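Local coordinates for adenosine monophosphate-protein transferase (Pyrococcus horikoshii, PDB 2D16) that is of unestablished function but probably acts on an adenosine-containing substrate, perhaps transferring adenosine monophosphate to protein, at residues S25-D30 and K100-V105. Numbering follows the deposited sequence.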
loop_
_atom_site.group_PDB
_atom_site.type_symbol
_atom_site.label_atom_id
_atom_site.label_comp_id
_atom_site.label_asym_id
_atom_site.label_seq_id
_atom_site.Cartn_x
_atom_site.Cartn_y
_atom_site.Cartn_z
ATOM N N SER A 25 -38.696 19.036 -32.957
ATOM C CA SER A 25 -39.441 18.393 -31.881
ATOM C C SER A 25 -39.441 16.864 -31.807
ATOM O O SER A 25 -39.216 16.305 -30.736
ATOM C CB SER A 25 -40.888 18.889 -31.891
ATOM O OG SER A 25 -40.935 20.292 -31.705
ATOM N N ILE A 26 -39.693 16.178 -32.919
ATOM C CA ILE A 26 -39.737 14.718 -32.852
ATOM C C ILE A 26 -38.429 14.078 -32.411
ATOM O O ILE A 26 -38.433 13.031 -31.765
ATOM C CB ILE A 26 -40.196 14.074 -34.188
ATOM C CG1 ILE A 26 -39.250 14.453 -35.327
ATOM C CG2 ILE A 26 -41.634 14.485 -34.487
ATOM C CD1 ILE A 26 -39.605 13.784 -36.644
ATOM N N PHE A 27 -37.309 14.705 -32.749
ATOM C CA PHE A 27 -36.007 14.187 -32.356
ATOM C C PHE A 27 -35.646 14.675 -30.960
ATOM O O PHE A 27 -35.270 13.902 -30.081
ATOM C CB PHE A 27 -34.929 14.678 -33.322
ATOM C CG PHE A 27 -33.525 14.440 -32.832
ATOM C CD1 PHE A 27 -32.908 13.203 -33.008
ATOM C CD2 PHE A 27 -32.827 15.448 -32.171
ATOM C CE1 PHE A 27 -31.616 12.971 -32.535
ATOM C CE2 PHE A 27 -31.534 15.228 -31.692
ATOM C CZ PHE A 27 -30.926 13.988 -31.873
ATOM N N THR A 28 -35.768 15.983 -30.778
ATOM C CA THR A 28 -35.408 16.632 -29.530
ATOM C C THR A 28 -36.148 16.204 -28.273
ATOM O O THR A 28 -35.535 16.108 -27.211
ATOM C CB THR A 28 -35.509 18.154 -29.706
ATOM O OG1 THR A 28 -34.722 18.529 -30.843
ATOM C CG2 THR A 28 -34.990 18.885 -28.473
ATOM N N VAL A 29 -37.447 15.942 -28.370
ATOM C CA VAL A 29 -38.185 15.533 -27.178
ATOM C C VAL A 29 -37.527 14.306 -26.542
ATOM O O VAL A 29 -37.376 14.235 -25.320
ATOM C CB VAL A 29 -39.680 15.238 -27.496
ATOM C CG1 VAL A 29 -39.819 13.946 -28.289
ATOM C CG2 VAL A 29 -40.481 15.176 -26.198
ATOM N N ASP A 30 -37.106 13.359 -27.375
ATOM C CA ASP A 30 -36.450 12.144 -26.899
ATOM C C ASP A 30 -34.979 12.376 -26.551
ATOM O O ASP A 30 -34.499 11.937 -25.508
ATOM C CB ASP A 30 -36.516 11.043 -27.966
ATOM C CG ASP A 30 -37.838 10.291 -27.974
ATOM O OD1 ASP A 30 -38.783 10.694 -27.260
ATOM O OD2 ASP A 30 -37.924 9.283 -28.710
ATOM N N LYS A 100 -28.947 23.943 -22.110
ATOM C CA LYS A 100 -28.377 24.990 -22.958
ATOM C C LYS A 100 -27.371 24.412 -23.952
ATOM O O LYS A 100 -27.202 24.937 -25.058
ATOM C CB LYS A 100 -27.687 26.065 -22.101
ATOM C CG LYS A 100 -28.647 26.948 -21.323
ATOM C CD LYS A 100 -27.926 28.001 -20.470
ATOM C CE LYS A 100 -27.062 27.364 -19.396
ATOM N NZ LYS A 100 -26.494 28.373 -18.449
ATOM N N ASN A 101 -26.710 23.327 -23.563
ATOM C CA ASN A 101 -25.708 22.702 -24.418
ATOM C C ASN A 101 -26.289 21.784 -25.489
ATOM O O ASN A 101 -25.554 21.312 -26.360
ATOM C CB ASN A 101 -24.701 21.916 -23.570
ATOM C CG ASN A 101 -23.902 22.808 -22.628
ATOM O OD1 ASN A 101 -23.599 23.959 -22.951
ATOM N ND2 ASN A 101 -23.541 22.269 -21.464
ATOM N N HIS A 102 -27.591 21.524 -25.437
ATOM C CA HIS A 102 -28.189 20.643 -26.439
ATOM C C HIS A 102 -28.228 21.358 -27.790
ATOM O O HIS A 102 -28.671 22.502 -27.885
ATOM C CB HIS A 102 -29.590 20.210 -26.024
ATOM C CG HIS A 102 -30.141 19.104 -26.867
ATOM N ND1 HIS A 102 -30.718 19.322 -28.099
ATOM C CD2 HIS A 102 -30.147 17.763 -26.680
ATOM C CE1 HIS A 102 -31.057 18.165 -28.636
ATOM N NE2 HIS A 102 -30.721 17.201 -27.796
ATOM N N PRO A 103 -27.775 20.677 -28.855
ATOM C CA PRO A 103 -27.742 21.252 -30.207
ATOM C C PRO A 103 -29.059 21.685 -30.845
ATOM O O PRO A 103 -29.048 22.414 -31.835
ATOM C CB PRO A 103 -27.026 20.173 -31.018
ATOM C CG PRO A 103 -27.490 18.902 -30.353
ATOM C CD PRO A 103 -27.376 19.256 -28.878
ATOM N N ALA A 104 -30.188 21.254 -30.290
ATOM C CA ALA A 104 -31.484 21.633 -30.849
ATOM C C ALA A 104 -32.235 22.614 -29.950
ATOM O O ALA A 104 -33.409 22.910 -30.176
ATOM C CB ALA A 104 -32.336 20.381 -31.108
ATOM N N VAL A 105 -31.554 23.122 -28.927
ATOM C CA VAL A 105 -32.164 24.085 -28.027
ATOM C C VAL A 105 -31.710 25.485 -28.408
ATOM O O VAL A 105 -30.516 25.725 -28.594
ATOM C CB VAL A 105 -31.777 23.804 -26.559
ATOM C CG1 VAL A 105 -32.166 24.988 -25.669
ATOM C CG2 VAL A 105 -32.480 22.536 -26.082
#
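Thr28 meets the 100-105 loop with both branches of its side chain. Its hydroxyl OG1 lies just 3.0 Å from the methyl CB of Ala104, a short approach for an oxygen and a carbon. The gamma-methyl, CG2, sits 4.0 Å from His102 CE1, reaching the imidazole obliquely, and lies equally far from the Ala104 methyl. That placement follows from chi1 of -54°, which sets CG2 anti to the backbone N and leaves OG1 beside that nitrogen. Phe27 adds a looser, more exposed touch: its CE2 comes within 4.3 Å of His102 CE1, approaching the imidazole at its edge. Pro103 CD lies over one face of the imidazole, toward its rim.

The polar atoms are satisfied within the loop or by residues flanking segment 25-30. Thr28 OG1 has the carbonyl oxygens of Asn23 and Phe24 within hydrogen-bonding reach, and its single proton goes to one or is shared between them. His102 is held at both ring nitrogens. ND1 accepts the backbone N-H of Ala104 at 3.0 Å, with the donor tilted 26° from the ring plane, and NE2 is hydrogen-bonded to Asp31 OD2, farther along helix 25-39. Replacing His102 with a leucine would probably leave the Ala104 N-H and the Asp31 carboxylate without these partners and let the His102-Val105 type I turn shift against the helix.

In the fold, this packs the first turn of helix 25-39 against the link from helix 92-100 to strand 105-112. His102 and Val105 also touch Leu32, one turn further along helix 25-39, while Thr28 rests on Met49 of strand 44-51. Strands 16-22 and 105-112 are antiparallel neighbours in the five-stranded sheet, and the contact gathers where the first ends and the second begins.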